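Local coordinates for unsaturated glucuronyl hydrolase (Streptococcus agalactiae, PDB 2ZZR), which hydrolyses unsaturated hyaluronan, chondroitin and heparin disaccharides, releasing the unsaturated uronic acid by cleaving (1->3) or (1->4) glycosidic bonds, at residues 138-143 with 182-187; 145-150 with 192-197; 164-169 with 222-227; 174-179 with 200-205. All coordinates share one frame; numbering follows the deposited sequence.

Interaction 1 (138-143 with 182-187)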
loop_
_atom_site.group_PDB
_atom_site.type_symbol
_atom_site.label_atom_id
_atom_site.label_comp_id
_atom_site.label_asym_id
_atom_site.label_seq_id
_atom_site.Cartn_x
_atom_site.Cartn_y
_atom_site.Cartn_z
ATOM N N ALA A 138 -1.622 16.993 12.874
ATOM C CA ALA A 138 -1.949 16.798 11.459
ATOM C C ALA A 138 -2.648 15.459 11.239
ATOM O O ALA A 138 -3.606 15.370 10.467
ATOM C CB ALA A 138 -0.699 16.893 10.603
ATOM N N THR A 139 -2.168 14.423 11.926
ATOM C CA THR A 139 -2.756 13.082 11.818
ATOM C C THR A 139 -4.224 13.057 12.266
ATOM O O THR A 139 -5.090 12.531 11.553
ATOM C CB THR A 139 -1.934 12.032 12.616
ATOM O OG1 THR A 139 -0.605 11.946 12.085
ATOM C CG2 THR A 139 -2.588 10.668 12.527
ATOM N N ILE A 140 -4.509 13.623 13.441
ATOM C CA ILE A 140 -5.877 13.634 13.960
ATOM C C ILE A 140 -6.802 14.444 13.049
ATOM O O ILE A 140 -7.907 14.002 12.735
ATOM C CB ILE A 140 -5.953 14.124 15.432
ATOM C CG1 ILE A 140 -5.093 13.229 16.338
ATOM C CG2 ILE A 140 -7.408 14.164 15.923
ATOM C CD1 ILE A 140 -5.439 11.739 16.288
ATOM N N LYS A 141 -6.331 15.606 12.605
ATOM C CA LYS A 141 -7.107 16.435 11.678
ATOM C C LYS A 141 -7.382 15.689 10.366
ATOM O O LYS A 141 -8.495 15.751 9.839
ATOM C CB LYS A 141 -6.412 17.778 11.432
ATOM C CG LYS A 141 -6.511 18.733 12.620
ATOM C CD LYS A 141 -5.657 19.972 12.407
ATOM C CE LYS A 141 -5.882 20.985 13.529
ATOM N NZ LYS A 141 -5.145 22.247 13.271
ATOM N N ALA A 142 -6.377 14.965 9.868
ATOM C CA ALA A 142 -6.533 14.107 8.683
ATOM C C ALA A 142 -7.555 12.991 8.899
ATOM O O ALA A 142 -8.348 12.698 8.005
ATOM C CB ALA A 142 -5.188 13.523 8.260
ATOM N N ALA A 143 -7.532 12.372 10.080
ATOM C CA ALA A 143 -8.499 11.336 10.429
ATOM C C ALA A 143 -9.922 11.902 10.388
ATOM O O ALA A 143 -10.815 11.293 9.803
ATOM C CB ALA A 143 -8.188 10.741 11.799
ATOM N N LEU A 182 -7.600 5.686 10.843
ATOM C CA LEU A 182 -8.731 5.715 11.770
ATOM C C LEU A 182 -8.496 4.862 13.015
ATOM O O LEU A 182 -8.878 5.263 14.116
ATOM C CB LEU A 182 -10.029 5.315 11.068
ATOM C CG LEU A 182 -10.385 6.185 9.862
ATOM C CD1 LEU A 182 -11.696 5.713 9.263
ATOM C CD2 LEU A 182 -10.462 7.670 10.240
ATOM N N PHE A 183 -7.861 3.699 12.849
ATOM C CA PHE A 183 -7.480 2.879 14.004
ATOM C C PHE A 183 -6.490 3.630 14.900
ATOM O O PHE A 183 -6.565 3.519 16.125
ATOM C CB PHE A 183 -6.890 1.532 13.581
ATOM C CG PHE A 183 -7.916 0.533 13.076
ATOM C CD1 PHE A 183 -7.774 -0.046 11.819
ATOM C CD2 PHE A 183 -9.004 0.155 13.869
ATOM C CE1 PHE A 183 -8.701 -0.982 11.347
ATOM C CE2 PHE A 183 -9.940 -0.778 13.408
ATOM C CZ PHE A 183 -9.787 -1.348 12.142
ATOM N N PHE A 184 -5.576 4.385 14.288
ATOM C CA PHE A 184 -4.630 5.215 15.044
ATOM C C PHE A 184 -5.370 6.299 15.831
ATOM O O PHE A 184 -5.123 6.489 17.030
ATOM C CB PHE A 184 -3.579 5.847 14.120
ATOM C CG PHE A 184 -2.658 6.812 14.825
ATOM C CD1 PHE A 184 -1.540 6.346 15.510
ATOM C CD2 PHE A 184 -2.922 8.179 14.821
ATOM C CE1 PHE A 184 -0.688 7.232 16.179
ATOM C CE2 PHE A 184 -2.076 9.074 15.487
ATOM C CZ PHE A 184 -0.954 8.599 16.156
ATOM N N ALA A 185 -6.279 7.005 15.160
ATOM C CA ALA A 185 -7.067 8.052 15.819
ATOM C C ALA A 185 -7.865 7.494 16.992
ATOM O O ALA A 185 -7.967 8.142 18.038
ATOM C CB ALA A 185 -7.980 8.752 14.824
ATOM N N TYR A 186 -8.405 6.288 16.833
ATOM C CA TYR A 186 -9.099 5.617 17.929
ATOM C C TYR A 186 -8.168 5.401 19.124
ATOM O O TYR A 186 -8.535 5.695 20.267
ATOM C CB TYR A 186 -9.690 4.276 17.484
ATOM C CG TYR A 186 -10.085 3.409 18.658
ATOM C CD1 TYR A 186 -11.172 3.749 19.469
ATOM C CD2 TYR A 186 -9.352 2.268 18.978
ATOM C CE1 TYR A 186 -11.525 2.963 20.562
ATOM C CE2 TYR A 186 -9.693 1.479 20.067
ATOM C CZ TYR A 186 -10.779 1.830 20.851
ATOM O OH TYR A 186 -11.116 1.039 21.923
ATOM N N GLU A 187 -6.972 4.881 18.854
ATOM C CA GLU A 187 -6.005 4.575 19.913
ATOM C C GLU A 187 -5.558 5.828 20.666
ATOM O O GLU A 187 -5.356 5.788 21.883
ATOM C CB GLU A 187 -4.799 3.830 19.340
ATOM C CG GLU A 187 -5.141 2.411 18.888
ATOM C CD GLU A 187 -4.023 1.736 18.117
ATOM O OE1 GLU A 187 -3.024 2.404 17.777
ATOM O OE2 GLU A 187 -4.147 0.521 17.852
#
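Thr139, Ile140 and Ala143 of helix 133-147 pack against Leu182, Phe184 and Ala185 of helix 180-189, a buried contact between two helices of the alpha barrel of this family 88 glycoside hydrolase. The segment axes approach to 9.4 Å at a crossing angle of -117°, and no hydrogen bond or salt bridge joins the two segments.

The aromatic part of the contact lies at Phe184, which points toward helix 133-147 with its CG anti to the backbone N (chi1 175°). The Thr139 side chain crosses it at about a right angle. The methyl CG2 of Thr139 does the touching, 3.4 Å from CE2 of Phe184, while its OG1 is hydrogen-bonded to Ala135 O and Thr124 OG1. Helix 115-130 adds to this region, with Arg128 touching Phe184.

Aliphatic contacts make up the rest. The tip of Ile140, CD1, reaches the backbone of the partner helix, 4.1 Å from CA of Ala185. Leu182 brings one branch only, its CD2, to 3.7 Å from the carbonyl O of Ala143. Two small residues face each other directly, CB of Ala143 meeting CB of Ala185 at 3.6 Å.

Interaction 2 (145-150 with 192-197)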
loop_
_atom_site.group_PDB
_atom_site.type_symbol
_atom_site.label_atom_id
_atom_site.label_comp_id
_atom_site.label_asym_id
_atom_site.label_seq_id
_atom_site.Cartn_x
_atom_site.Cartn_y
_atom_site.Cartn_z
ATOM N N LYS A 145 -10.899 14.478 8.694
ATOM C CA LYS A 145 -11.171 14.737 7.280
ATOM C C LYS A 145 -11.656 13.464 6.579
ATOM O O LYS A 145 -12.633 13.492 5.825
ATOM C CB LYS A 145 -9.934 15.313 6.581
ATOM C CG LYS A 145 -10.161 15.761 5.139
ATOM C CD LYS A 145 -11.047 17.003 5.063
ATOM C CE LYS A 145 -11.313 17.410 3.614
ATOM N NZ LYS A 145 -12.318 16.519 2.977
ATOM N N LEU A 146 -10.985 12.347 6.853
ATOM C CA LEU A 146 -11.374 11.062 6.280
ATOM C C LEU A 146 -12.773 10.622 6.733
ATOM O O LEU A 146 -13.559 10.107 5.934
ATOM C CB LEU A 146 -10.332 9.987 6.614
ATOM C CG LEU A 146 -10.549 8.607 5.982
ATOM C CD1 LEU A 146 -10.617 8.694 4.457
ATOM C CD2 LEU A 146 -9.471 7.636 6.440
ATOM N N MET A 147 -13.074 10.837 8.012
ATOM C CA MET A 147 -14.376 10.489 8.590
ATOM C C MET A 147 -15.552 11.171 7.872
ATOM O O MET A 147 -16.660 10.629 7.851
ATOM C CB MET A 147 -14.402 10.827 10.088
ATOM C CG MET A 147 -13.501 9.926 10.943
ATOM S SD MET A 147 -14.174 8.266 11.149
ATOM C CE MET A 147 -15.354 8.566 12.464
ATOM N N GLU A 148 -15.293 12.338 7.282
ATOM C CA GLU A 148 -16.324 13.120 6.570
ATOM C C GLU A 148 -16.954 12.353 5.405
ATOM O O GLU A 148 -18.081 12.656 4.993
ATOM C CB GLU A 148 -15.750 14.439 6.044
ATOM C CG GLU A 148 -15.331 15.455 7.099
ATOM C CD GLU A 148 -14.616 16.660 6.504
ATOM O OE1 GLU A 148 -14.578 16.796 5.257
ATOM O OE2 GLU A 148 -14.080 17.473 7.287
ATOM N N ARG A 149 -16.227 11.373 4.865
ATOM C CA ARG A 149 -16.715 10.608 3.715
ATOM C C ARG A 149 -17.449 9.312 4.082
ATOM O O ARG A 149 -17.888 8.573 3.203
ATOM C CB ARG A 149 -15.583 10.341 2.712
ATOM C CG ARG A 149 -14.906 11.610 2.214
ATOM C CD ARG A 149 -14.086 11.362 0.952
ATOM N NE ARG A 149 -14.924 11.147 -0.232
ATOM C CZ ARG A 149 -15.521 12.117 -0.926
ATOM N NH1 ARG A 149 -15.384 13.391 -0.568
ATOM N NH2 ARG A 149 -16.266 11.811 -1.982
ATOM N N TYR A 150 -17.591 9.047 5.383
ATOM C CA TYR A 150 -18.276 7.842 5.840
ATOM C C TYR A 150 -19.766 7.881 5.516
ATOM O O TYR A 150 -20.436 8.878 5.779
ATOM C CB TYR A 150 -18.088 7.637 7.348
ATOM C CG TYR A 150 -18.798 6.406 7.875
ATOM C CD1 TYR A 150 -19.901 6.524 8.727
ATOM C CD2 TYR A 150 -18.375 5.129 7.519
ATOM C CE1 TYR A 150 -20.560 5.392 9.212
ATOM C CE2 TYR A 150 -19.022 3.995 7.999
ATOM C CZ TYR A 150 -20.113 4.136 8.845
ATOM O OH TYR A 150 -20.747 3.014 9.312
ATOM N N GLU A 192 -14.566 5.963 20.041
ATOM C CA GLU A 192 -15.017 4.732 19.390
ATOM C C GLU A 192 -15.491 4.924 17.949
ATOM O O GLU A 192 -15.454 3.984 17.162
ATOM C CB GLU A 192 -16.135 4.084 20.213
ATOM C CG GLU A 192 -15.682 3.516 21.550
ATOM C CD GLU A 192 -15.456 2.020 21.512
ATOM O OE1 GLU A 192 -14.892 1.513 20.516
ATOM O OE2 GLU A 192 -15.845 1.343 22.491
ATOM N N LYS A 193 -15.940 6.133 17.608
ATOM C CA LYS A 193 -16.475 6.397 16.262
ATOM C C LYS A 193 -15.441 6.104 15.178
ATOM O O LYS A 193 -15.780 5.567 14.127
ATOM C CB LYS A 193 -16.996 7.832 16.140
ATOM C CG LYS A 193 -18.264 8.097 16.948
ATOM C CD LYS A 193 -18.618 9.574 16.938
ATOM C CE LYS A 193 -19.787 9.868 17.875
ATOM N NZ LYS A 193 -19.970 11.339 18.059
ATOM N N TYR A 194 -14.183 6.443 15.452
ATOM C CA TYR A 194 -13.083 6.158 14.530
ATOM C C TYR A 194 -12.992 4.662 14.240
ATOM O O TYR A 194 -12.862 4.247 13.083
ATOM C CB TYR A 194 -11.748 6.623 15.108
ATOM C CG TYR A 194 -11.557 8.117 15.240
ATOM C CD1 TYR A 194 -11.285 8.684 16.483
ATOM C CD2 TYR A 194 -11.607 8.959 14.125
ATOM C CE1 TYR A 194 -11.087 10.059 16.623
ATOM C CE2 TYR A 194 -11.410 10.341 14.254
ATOM C CZ TYR A 194 -11.147 10.876 15.511
ATOM O OH TYR A 194 -10.938 12.231 15.665
ATOM N N ARG A 195 -13.041 3.862 15.305
ATOM C CA ARG A 195 -12.920 2.413 15.194
ATOM C C ARG A 195 -14.136 1.813 14.489
ATOM O O ARG A 195 -13.990 0.941 13.636
ATOM C CB ARG A 195 -12.724 1.768 16.574
ATOM C CG ARG A 195 -12.462 0.266 16.493
ATOM C CD ARG A 195 -12.170 -0.392 17.838
ATOM N NE ARG A 195 -11.582 -1.713 17.606
ATOM C CZ ARG A 195 -12.281 -2.817 17.344
ATOM N NH1 ARG A 195 -13.610 -2.780 17.303
ATOM N NH2 ARG A 195 -11.648 -3.966 17.127
ATOM N N GLN A 196 -15.328 2.291 14.845
ATOM C CA GLN A 196 -16.570 1.818 14.231
ATOM C C GLN A 196 -16.569 1.996 12.717
ATOM O O GLN A 196 -16.927 1.077 11.990
ATOM C CB GLN A 196 -17.787 2.507 14.858
ATOM C CG GLN A 196 -18.062 2.042 16.280
ATOM C CD GLN A 196 -19.036 2.930 17.046
ATOM O OE1 GLN A 196 -19.272 4.094 16.693
ATOM N NE2 GLN A 196 -19.594 2.382 18.121
ATOM N N VAL A 197 -16.156 3.172 12.253
ATOM C CA VAL A 197 -16.055 3.446 10.816
ATOM C C VAL A 197 -15.033 2.520 10.146
ATOM O O VAL A 197 -15.314 1.938 9.090
ATOM C CB VAL A 197 -15.725 4.930 10.549
ATOM C CG1 VAL A 197 -15.280 5.152 9.105
ATOM C CG2 VAL A 197 -16.925 5.798 10.869
#
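At the C-terminal end of helix 133-147, where a type I beta turn from Met147 to Tyr150 leads into strand 150-151, Met147 and Tyr150 both pack on Val197 of helix 192-209. Val197 lays its CG2 methyl over the centre of the Tyr150 ring, a CH-pi contact 3.6 Å from the centroid and 12° off the ring normal. Its other methyl, CG1, sits 3.5 Å from CD2 of Tyr150.

Met147 is bent at both chi2 (-73°) and chi3 (-81°), and the folded chain brings SD and CE against the helix. CE lies 3.6 Å from Val197 CG2 and 3.5 Å from the carbonyl O of Lys193, while SD is 3.7 Å from Val197 CB. Nearer the backbone, Met147 CG packs 3.8 Å from CD2 of Tyr194. The sulfur stands obliquely to that ring, 5.2 Å from SD to the Tyr194 centroid, in a Met-aromatic contact.

The Tyr194 hydroxyl is engaged beyond this packing, hydrogen-bonded to Asp144 OD1 on helix 133-147. Leu182 of helix 180-189 and Ile157 of strand 156-157 also touch Val197, so the contact lies where three helices meet a small hairpin.

Interaction 3 (164-169 with 222-227); sequences GYKEHY and FDPETG
The backbones of 164-169 and 222-227 meet where strand 170-172 pairs with strand 219-222 in a three-stranded antiparallel sheet. Phe222 N donates to Tyr169 O at 3.0 Å, nearly straight at 172°. A water extends the link by donating to both Lys166 O and Phe222 O. Beyond Phe222 the chain turns back toward strand 229-233 through an Asx turn: Asp223 OD1 accepts from Glu225 N at 2.8 Å, and Gly227 N bonds to Asp223 O. Gly227 has a positive phi of 85°, in a conformation that favours glycine.

Pro224, on this turn, packs flat over the Tyr169 ring. Its CB stands 3.8 Å from the ring centroid and only 2° off the normal, a CH-pi contact, while CA lies closer to the rim, 3.4 Å from CE2 of Tyr169. Lys166 crosses the proline ring at about a right angle, with its CB 3.8 Å from Pro224 CG. Phe156 joins the cluster, its ring stacked with Phe222 and edge-to-face with Tyr169. The phenol of Tyr169 is bonded to Lys153 O and is also reached by a second water, which donates to Tyr169 OH at 3.2 Å and to Pro224 O at 2.8 Å.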
loop_
_atom_site.group_PDB
_atom_site.type_symbol
_atom_site.label_atom_id
_atom_site.label_comp_id
_atom_site.label_asym_id
_atom_site.label_seq_id
_atom_site.Cartn_x
_atom_site.Cartn_y
_atom_site.Cartn_z
ATOM N N GLY A 164 -22.733 10.904 -1.371
ATOM C CA GLY A 164 -24.123 10.441 -1.327
ATOM C C GLY A 164 -24.771 10.211 -2.682
ATOM O O GLY A 164 -25.872 9.656 -2.769
ATOM N N TYR A 165 -24.086 10.640 -3.741
ATOM C CA TYR A 165 -24.620 10.570 -5.098
ATOM C C TYR A 165 -24.484 9.159 -5.668
ATOM O O TYR A 165 -23.390 8.597 -5.690
ATOM C CB TYR A 165 -23.919 11.604 -5.988
ATOM C CG TYR A 165 -24.359 11.580 -7.428
ATOM C CD1 TYR A 165 -25.709 11.675 -7.763
ATOM C CD2 TYR A 165 -23.427 11.469 -8.462
ATOM C CE1 TYR A 165 -26.118 11.651 -9.079
ATOM C CE2 TYR A 165 -23.830 11.444 -9.788
ATOM C CZ TYR A 165 -25.184 11.541 -10.084
ATOM O OH TYR A 165 -25.607 11.520 -11.384
ATOM N N LYS A 166 -25.604 8.595 -6.123
ATOM C CA LYS A 166 -25.667 7.198 -6.568
ATOM C C LYS A 166 -24.564 6.772 -7.539
ATOM O O LYS A 166 -23.956 5.710 -7.364
ATOM C CB LYS A 166 -27.042 6.874 -7.170
ATOM C CG LYS A 166 -27.222 5.407 -7.536
ATOM C CD LYS A 166 -28.587 5.136 -8.152
ATOM C CE LYS A 166 -28.913 3.646 -8.132
ATOM N NZ LYS A 166 -27.963 2.810 -8.940
ATOM N N GLU A 167 -24.304 7.589 -8.561
ATOM C CA GLU A 167 -23.333 7.214 -9.592
ATOM C C GLU A 167 -21.878 7.259 -9.104
ATOM O O GLU A 167 -20.975 6.783 -9.799
ATOM C CB GLU A 167 -23.505 8.064 -10.862
ATOM C CG GLU A 167 -24.938 8.091 -11.419
ATOM C CD GLU A 167 -25.532 6.701 -11.637
ATOM O OE1 GLU A 167 -26.740 6.532 -11.359
ATOM O OE2 GLU A 167 -24.801 5.782 -12.071
ATOM N N HIS A 168 -21.672 7.822 -7.914
ATOM C CA HIS A 168 -20.352 7.907 -7.270
ATOM C C HIS A 168 -20.306 7.122 -5.960
ATOM O O HIS A 168 -19.279 7.114 -5.282
ATOM C CB HIS A 168 -20.017 9.361 -6.939
ATOM C CG HIS A 168 -19.833 10.237 -8.137
ATOM N ND1 HIS A 168 -19.422 11.546 -8.032
ATOM C CD2 HIS A 168 -19.987 9.994 -9.460
ATOM C CE1 HIS A 168 -19.345 12.079 -9.238
ATOM N NE2 HIS A 168 -19.684 11.160 -10.122
ATOM N N TYR A 169 -21.422 6.485 -5.601
ATOM C CA TYR A 169 -21.613 5.926 -4.259
ATOM C C TYR A 169 -20.921 4.570 -4.140
ATOM O O TYR A 169 -21.535 3.509 -4.306
ATOM C CB TYR A 169 -23.109 5.820 -3.966
ATOM C CG TYR A 169 -23.474 5.745 -2.504
ATOM C CD1 TYR A 169 -23.388 6.871 -1.685
ATOM C CD2 TYR A 169 -23.940 4.557 -1.949
ATOM C CE1 TYR A 169 -23.745 6.807 -0.343
ATOM C CE2 TYR A 169 -24.301 4.484 -0.606
ATOM C CZ TYR A 169 -24.205 5.609 0.183
ATOM O OH TYR A 169 -24.558 5.545 1.506
ATOM N N PHE A 222 -22.712 0.796 -3.883
ATOM C CA PHE A 222 -23.808 0.538 -2.956
ATOM C C PHE A 222 -25.018 1.384 -3.333
ATOM O O PHE A 222 -24.894 2.366 -4.071
ATOM C CB PHE A 222 -23.371 0.840 -1.521
ATOM C CG PHE A 222 -22.332 -0.110 -1.000
ATOM C CD1 PHE A 222 -20.986 0.048 -1.338
ATOM C CD2 PHE A 222 -22.696 -1.174 -0.183
ATOM C CE1 PHE A 222 -20.023 -0.841 -0.866
ATOM C CE2 PHE A 222 -21.737 -2.071 0.294
ATOM C CZ PHE A 222 -20.396 -1.902 -0.052
ATOM N N ASP A 223 -26.188 0.993 -2.836
ATOM C CA ASP A 223 -27.405 1.782 -3.021
ATOM C C ASP A 223 -27.505 2.843 -1.919
ATOM O O ASP A 223 -27.566 2.502 -0.736
ATOM C CB ASP A 223 -28.632 0.859 -3.020
ATOM C CG ASP A 223 -29.910 1.571 -3.452
ATOM O OD1 ASP A 223 -30.229 2.632 -2.887
ATOM O OD2 ASP A 223 -30.599 1.052 -4.351
ATOM N N PRO A 224 -27.510 4.139 -2.298
ATOM C CA PRO A 224 -27.554 5.209 -1.295
ATOM C C PRO A 224 -28.838 5.265 -0.471
ATOM O O PRO A 224 -28.833 5.835 0.622
ATOM C CB PRO A 224 -27.377 6.488 -2.120
ATOM C CG PRO A 224 -27.760 6.121 -3.495
ATOM C CD PRO A 224 -27.434 4.673 -3.669
ATOM N N GLU A 225 -29.916 4.678 -0.987
ATOM C CA GLU A 225 -31.196 4.656 -0.269
ATOM C C GLU A 225 -31.273 3.530 0.761
ATOM O O GLU A 225 -31.673 3.762 1.905
ATOM C CB GLU A 225 -32.377 4.559 -1.248
ATOM C CG GLU A 225 -32.407 5.648 -2.328
ATOM C CD GLU A 225 -32.258 7.058 -1.768
ATOM O OE1 GLU A 225 -32.953 7.393 -0.781
ATOM O OE2 GLU A 225 -31.447 7.835 -2.322
ATOM N N THR A 226 -30.883 2.322 0.355
ATOM C CA THR A 226 -31.024 1.130 1.199
ATOM C C THR A 226 -29.725 0.728 1.903
ATOM O O THR A 226 -29.754 0.089 2.962
ATOM C CB THR A 226 -31.527 -0.080 0.390
ATOM O OG1 THR A 226 -30.556 -0.436 -0.602
ATOM C CG2 THR A 226 -32.865 0.231 -0.293
ATOM N N GLY A 227 -28.594 1.089 1.299
ATOM C CA GLY A 227 -27.283 0.668 1.782
ATOM C C GLY A 227 -26.881 -0.701 1.271
ATOM O O GLY A 227 -25.817 -1.211 1.627
HETATM O O HOH W 1 -24.516 3.116 -6.674
HETATM O O HOH W 2 -27.010 7.623 1.740
#

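Interaction 4 (174-179 with 200-205); sequences DCLLNI and NHFYAS
Cys175 lies against the imidazole of His201, its CB 3.3 Å from NE2 of His201 and its SG 3.9 Å from the ring centroid, an oblique sulfur-aromatic contact 35° off the ring normal. The His201 side chain points from helix 192-209 toward the short, weakly bonded helix 175-178, with CG anti to the backbone N (chi1 -180°). Further along the ring, Ile179 brings its CG2 methyl to 3.6 Å from His201 CD2.

Leu176 extends the packing through one branch. Its CD2 reaches CD1 of Phe202 at 3.8 Å and CB of Ser205 at 3.7 Å. Ile179 CD1 adds a looser contact with CB of Phe202. Ser205 turns its hydroxyl back on its own helix, where OG and the backbone N approach His201 O from opposite faces of its plane.

Asp174, the probable proton donor, immediately precedes this packing. Leu177 N and, at 3.1 Å, Asn178 ND2 both donate to Asp174 O; Asn178 OD1 in turn is bonded to Phe117 N. Asp174 OD2 is bonded to His113 NE2, and OD1 lies close to OD1 of Asp114, the probable nucleophile. In the imidazole, ND1 of His201 accepts from the backbone N of Ile157 on strand 156-157, which would help fix the rotation of the ring and probably leaves its proton on NE2, beside Cys175.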
loop_
_atom_site.group_PDB
_atom_site.type_symbol
_atom_site.label_atom_id
_atom_site.label_comp_id
_atom_site.label_asym_id
_atom_site.label_seq_id
_atom_site.Cartn_x
_atom_site.Cartn_y
_atom_site.Cartn_z
ATOM N N ASP A 174 -8.289 0.225 -2.277
ATOM C CA ASP A 174 -7.124 0.839 -1.626
ATOM C C ASP A 174 -7.481 1.559 -0.321
ATOM O O ASP A 174 -6.600 1.889 0.477
ATOM C CB ASP A 174 -6.326 1.732 -2.593
ATOM C CG ASP A 174 -7.049 3.014 -2.973
ATOM O OD1 ASP A 174 -6.404 3.850 -3.635
ATOM O OD2 ASP A 174 -8.237 3.211 -2.632
ATOM N N CYS A 175 -8.775 1.775 -0.085
ATOM C CA CYS A 175 -9.211 2.398 1.162
ATOM C C CYS A 175 -8.885 1.519 2.380
ATOM O O CYS A 175 -8.838 2.008 3.510
ATOM C CB CYS A 175 -10.698 2.770 1.128
ATOM S SG CYS A 175 -11.146 4.013 2.367
ATOM N N LEU A 176 -8.656 0.227 2.141
ATOM C CA LEU A 176 -8.183 -0.682 3.196
ATOM C C LEU A 176 -6.899 -0.179 3.862
ATOM O O LEU A 176 -6.700 -0.385 5.060
ATOM C CB LEU A 176 -7.968 -2.096 2.650
ATOM C CG LEU A 176 -9.232 -2.900 2.301
ATOM C CD1 LEU A 176 -8.834 -4.269 1.799
ATOM C CD2 LEU A 176 -10.164 -3.025 3.501
ATOM N N LEU A 177 -6.036 0.474 3.086
ATOM C CA LEU A 177 -4.795 1.050 3.636
ATOM C C LEU A 177 -5.045 2.361 4.369
ATOM O O LEU A 177 -4.246 2.770 5.223
ATOM C CB LEU A 177 -3.761 1.282 2.530
ATOM C CG LEU A 177 -2.790 0.170 2.115
ATOM C CD1 LEU A 177 -1.672 0.008 3.134
ATOM C CD2 LEU A 177 -3.507 -1.159 1.831
ATOM N N ASN A 178 -6.148 3.024 4.024
ATOM C CA ASN A 178 -6.457 4.346 4.564
ATOM C C ASN A 178 -7.228 4.332 5.885
ATOM O O ASN A 178 -7.228 5.319 6.621
ATOM C CB ASN A 178 -7.161 5.184 3.495
ATOM C CG ASN A 178 -6.213 5.591 2.384
ATOM O OD1 ASN A 178 -5.518 6.596 2.492
ATOM N ND2 ASN A 178 -6.161 4.797 1.319
ATOM N N ILE A 179 -7.853 3.202 6.209
ATOM C CA ILE A 179 -8.555 3.081 7.494
ATOM C C ILE A 179 -7.580 2.867 8.667
ATOM O O ILE A 179 -7.969 2.953 9.829
ATOM C CB ILE A 179 -9.659 1.980 7.488
ATOM C CG1 ILE A 179 -9.066 0.578 7.304
ATOM C CG2 ILE A 179 -10.716 2.290 6.417
ATOM C CD1 ILE A 179 -10.080 -0.579 7.477
ATOM N N ASN A 200 -16.507 -1.141 10.140
ATOM C CA ASN A 200 -17.615 -1.221 9.180
ATOM C C ASN A 200 -17.099 -1.195 7.759
ATOM O O ASN A 200 -17.528 -1.998 6.922
ATOM C CB ASN A 200 -18.616 -0.081 9.377
ATOM C CG ASN A 200 -19.462 -0.252 10.622
ATOM O OD1 ASN A 200 -19.403 -1.284 11.290
ATOM N ND2 ASN A 200 -20.254 0.768 10.945
ATOM N N HIS A 201 -16.175 -0.273 7.497
ATOM C CA HIS A 201 -15.567 -0.172 6.172
ATOM C C HIS A 201 -14.825 -1.443 5.809
ATOM O O HIS A 201 -14.900 -1.903 4.671
ATOM C CB HIS A 201 -14.619 1.020 6.045
ATOM C CG HIS A 201 -14.005 1.122 4.687
ATOM N ND1 HIS A 201 -14.572 1.869 3.677
ATOM C CD2 HIS A 201 -12.922 0.515 4.147
ATOM C CE1 HIS A 201 -13.845 1.745 2.581
ATOM N NE2 HIS A 201 -12.840 0.925 2.839
ATOM N N PHE A 202 -14.104 -2.015 6.773
ATOM C CA PHE A 202 -13.411 -3.253 6.498
ATOM C C PHE A 202 -14.370 -4.347 6.015
ATOM O O PHE A 202 -14.132 -4.970 4.988
ATOM C CB PHE A 202 -12.583 -3.788 7.682
ATOM C CG PHE A 202 -11.904 -5.076 7.339
ATOM C CD1 PHE A 202 -10.681 -5.070 6.669
ATOM C CD2 PHE A 202 -12.548 -6.294 7.558
ATOM C CE1 PHE A 202 -10.077 -6.264 6.276
ATOM C CE2 PHE A 202 -11.960 -7.485 7.172
ATOM C CZ PHE A 202 -10.716 -7.475 6.522
ATOM N N TYR A 203 -15.449 -4.575 6.759
ATOM C CA TYR A 203 -16.384 -5.646 6.398
ATOM C C TYR A 203 -17.136 -5.374 5.103
ATOM O O TYR A 203 -17.379 -6.292 4.339
ATOM C CB TYR A 203 -17.341 -5.970 7.548
ATOM C CG TYR A 203 -16.656 -6.710 8.677
ATOM C CD1 TYR A 203 -16.522 -6.129 9.936
ATOM C CD2 TYR A 203 -16.116 -7.985 8.475
ATOM C CE1 TYR A 203 -15.887 -6.807 10.975
ATOM C CE2 TYR A 203 -15.475 -8.673 9.508
ATOM C CZ TYR A 203 -15.367 -8.074 10.754
ATOM O OH TYR A 203 -14.737 -8.740 11.789
ATOM N N ALA A 204 -17.481 -4.113 4.857
ATOM C CA ALA A 204 -18.094 -3.728 3.579
ATOM C C ALA A 204 -17.159 -4.080 2.421
ATOM O O ALA A 204 -17.596 -4.574 1.372
ATOM C CB ALA A 204 -18.436 -2.245 3.578
ATOM N N SER A 205 -15.864 -3.856 2.627
ATOM C CA SER A 205 -14.866 -4.213 1.632
ATOM C C SER A 205 -14.748 -5.733 1.491
ATOM O O SER A 205 -14.885 -6.280 0.388
ATOM C CB SER A 205 -13.515 -3.600 2.000
ATOM O OG SER A 205 -13.584 -2.185 2.035
#

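Overall arrangement
Helix 192-209 ties three of the contacts together: it takes part in interactions 2 and 4, whose centres are 11 Å apart, and its Ala204 O touches Phe222 CZ of interaction 3 at 4.1 Å. Interactions 1 and 2 share helix 133-147, and Leu182 CD1 packs on Val197 CG1 at 3.6 Å. Tyr150 OH and Asn200 ND2, 2.8 Å apart, probably hydrogen-bond between interactions 2 and 4. Interaction 4 contains Asp174, and its Leu176 side chain lies about 6 Å from that of Trp250, a probable substrate-binding residue. Interaction 3 is more peripheral, though the Phe222 side chain is about 9 Å from that of Gly232, another such residue. Interactions 1 and 2 lie away from the probable active-site and substrate-binding residues.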